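Local coordinates for protein N2152 (Neocallimastix frontalis, PDB 5U22) that probably hydrolyses arabinosyl glycosides as a family 39 glycoside hydrolase, pairing a TIM-barrel domain with a beta sandwich, at residues Phe185-Glu189 with Trp212-Ser216. Residues are numbered along the deposited sequence; the frame is centred on the assembly and turned at random.
Sequences FSWYE and WHELS
Y188 drives the edge of its ring against one face of the W212 indole: CD1 of Y188 stands 3.6 Å from CE2 of W212, and the six-membered rings lie 4.9 Å apart, centre to centre, with planes at 54°, a tilted edge-to-face pair. CB of Y188 adds a CH-pi contact over the five-membered ring. NE1 of W212 donates within its ring plane to OE2 of E214 (2.9 Å, 163°), from above the carboxylate plane; OE2 is also hydrogen-bonded to ND1 of H224. On this packed side water 2 links N of Y188 (2.9 Å) to OE1 of E214. N of H213 donates to O of F185 in a bent bond (2.9 Å). CG of H213, anti to its carbonyl carbon (chi1 -61°), lays a ring face against that oxygen, while ND1 hydrogen-bonds to OE2 of E147. On the looser, exposed side, CB of W187 touches OG of S216 (3.6 Å), and water 1 links O of S186 (2.7 Å) to N of L215 and OG of S216. Both loops leave C-terminal strand ends, where TIM-barrel hydrolases carry their active site; a buffer molecule near L215 is consistent with a pocket. Helices 190-202 and 221-235 pack on Y188 and W212, strand 242-247 on H213 and E214.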
loop_
_atom_site.group_PDB
_atom_site.type_symbol
_atom_site.label_atom_id
_atom_site.label_comp_id
_atom_site.label_asym_id
_atom_site.label_seq_id
_atom_site.Cartn_x
_atom_site.Cartn_y
_atom_site.Cartn_z
ATOM N N PHE A 185 -5.361 0.627 13.733
ATOM C CA PHE A 185 -5.250 1.953 14.331
ATOM C C PHE A 185 -5.203 3.035 13.259
ATOM O O PHE A 185 -4.595 2.860 12.197
ATOM C CB PHE A 185 -3.970 2.088 15.156
ATOM C CG PHE A 185 -3.876 1.189 16.350
ATOM C CD1 PHE A 185 -4.924 1.045 17.228
ATOM C CD2 PHE A 185 -2.679 0.532 16.623
ATOM C CE1 PHE A 185 -4.796 0.236 18.346
ATOM C CE2 PHE A 185 -2.550 -0.286 17.737
ATOM C CZ PHE A 185 -3.611 -0.427 18.601
ATOM N N SER A 186 -5.798 4.192 13.572
ATOM C CA SER A 186 -5.706 5.330 12.660
ATOM C C SER A 186 -4.277 5.853 12.550
ATOM O O SER A 186 -3.858 6.322 11.482
ATOM C CB SER A 186 -6.627 6.449 13.115
ATOM O OG SER A 186 -6.523 7.531 12.221
ATOM N N TRP A 187 -3.532 5.825 13.646
ATOM C CA TRP A 187 -2.130 6.204 13.615
ATOM C C TRP A 187 -1.356 5.305 14.563
ATOM O O TRP A 187 -1.905 4.769 15.531
ATOM C CB TRP A 187 -1.917 7.684 13.981
ATOM C CG TRP A 187 -2.269 8.009 15.404
ATOM C CD1 TRP A 187 -1.430 7.989 16.490
ATOM C CD2 TRP A 187 -3.552 8.397 15.897
ATOM N NE1 TRP A 187 -2.123 8.336 17.631
ATOM C CE2 TRP A 187 -3.425 8.598 17.292
ATOM C CE3 TRP A 187 -4.800 8.599 15.296
ATOM C CZ2 TRP A 187 -4.499 8.986 18.091
ATOM C CZ3 TRP A 187 -5.871 8.985 16.093
ATOM C CH2 TRP A 187 -5.713 9.173 17.476
ATOM N N TYR A 188 -0.073 5.138 14.269
ATOM C CA TYR A 188 0.776 4.301 15.102
ATOM C C TYR A 188 1.253 5.081 16.324
ATOM O O TYR A 188 1.673 6.239 16.214
ATOM C CB TYR A 188 1.975 3.790 14.300
ATOM C CG TYR A 188 2.792 2.798 15.089
ATOM C CD1 TYR A 188 2.548 1.434 14.984
ATOM C CD2 TYR A 188 3.781 3.229 15.964
ATOM C CE1 TYR A 188 3.291 0.516 15.732
ATOM C CE2 TYR A 188 4.521 2.334 16.710
ATOM C CZ TYR A 188 4.271 0.978 16.589
ATOM O OH TYR A 188 5.011 0.094 17.336
ATOM N N GLU A 189 1.197 4.441 17.490
ATOM C CA GLU A 189 1.871 4.952 18.678
ATOM C C GLU A 189 2.322 3.753 19.502
ATOM O O GLU A 189 1.602 2.759 19.595
ATOM C CB GLU A 189 0.955 5.889 19.481
ATOM C CG GLU A 189 1.663 6.667 20.566
ATOM C CD GLU A 189 1.800 5.875 21.848
ATOM O OE1 GLU A 189 0.823 5.176 22.211
ATOM O OE2 GLU A 189 2.884 5.940 22.483
ATOM N N TRP A 212 -2.198 -1.132 10.657
ATOM C CA TRP A 212 -2.479 0.233 11.082
ATOM C C TRP A 212 -2.407 1.132 9.861
ATOM O O TRP A 212 -2.075 0.687 8.757
ATOM C CB TRP A 212 -1.518 0.707 12.178
ATOM C CG TRP A 212 -0.074 0.905 11.807
ATOM C CD1 TRP A 212 0.510 2.060 11.332
ATOM C CD2 TRP A 212 0.987 -0.053 11.944
ATOM N NE1 TRP A 212 1.863 1.857 11.153
ATOM C CE2 TRP A 212 2.180 0.575 11.521
ATOM C CE3 TRP A 212 1.039 -1.386 12.378
ATOM C CZ2 TRP A 212 3.419 -0.088 11.511
ATOM C CZ3 TRP A 212 2.266 -2.041 12.385
ATOM C CH2 TRP A 212 3.444 -1.388 11.952
ATOM N N HIS A 213 -2.714 2.408 10.071
ATOM C CA HIS A 213 -2.788 3.387 8.997
ATOM C C HIS A 213 -1.643 4.380 9.109
ATOM O O HIS A 213 -1.162 4.678 10.205
ATOM C CB HIS A 213 -4.126 4.110 9.039
ATOM C CG HIS A 213 -5.290 3.193 8.852
ATOM N ND1 HIS A 213 -6.589 3.564 9.124
ATOM C CD2 HIS A 213 -5.344 1.908 8.422
ATOM C CE1 HIS A 213 -7.392 2.547 8.867
ATOM N NE2 HIS A 213 -6.662 1.527 8.447
ATOM N N GLU A 214 -1.204 4.889 7.957
ATOM C CA GLU A 214 -0.153 5.912 7.894
ATOM C C GLU A 214 -0.700 7.067 7.061
ATOM O O GLU A 214 -0.403 7.215 5.870
ATOM C CB GLU A 214 1.163 5.352 7.325
ATOM C CG GLU A 214 1.849 4.302 8.222
ATOM C CD GLU A 214 2.517 4.903 9.463
ATOM O OE1 GLU A 214 2.294 6.102 9.775
ATOM O OE2 GLU A 214 3.282 4.157 10.122
ATOM N N LEU A 215 -1.504 7.903 7.714
ATOM C CA LEU A 215 -2.184 9.004 7.053
ATOM C C LEU A 215 -2.024 10.306 7.835
ATOM O O LEU A 215 -2.715 11.282 7.538
ATOM C CB LEU A 215 -3.669 8.657 6.849
ATOM C CG LEU A 215 -4.406 7.998 8.024
ATOM C CD1 LEU A 215 -4.666 8.978 9.192
ATOM C CD2 LEU A 215 -5.718 7.402 7.522
ATOM N N SER A 216 -1.105 10.343 8.805
ATOM C CA SER A 216 -0.963 11.442 9.751
ATOM C C SER A 216 0.318 12.237 9.563
ATOM O O SER A 216 0.565 13.164 10.334
ATOM C CB SER A 216 -0.991 10.905 11.190
ATOM O OG SER A 216 -2.180 10.198 11.442
HETATM O O HOH W 1 -1.706 7.715 10.673
HETATM O O HOH W 2 0.625 6.795 11.969
#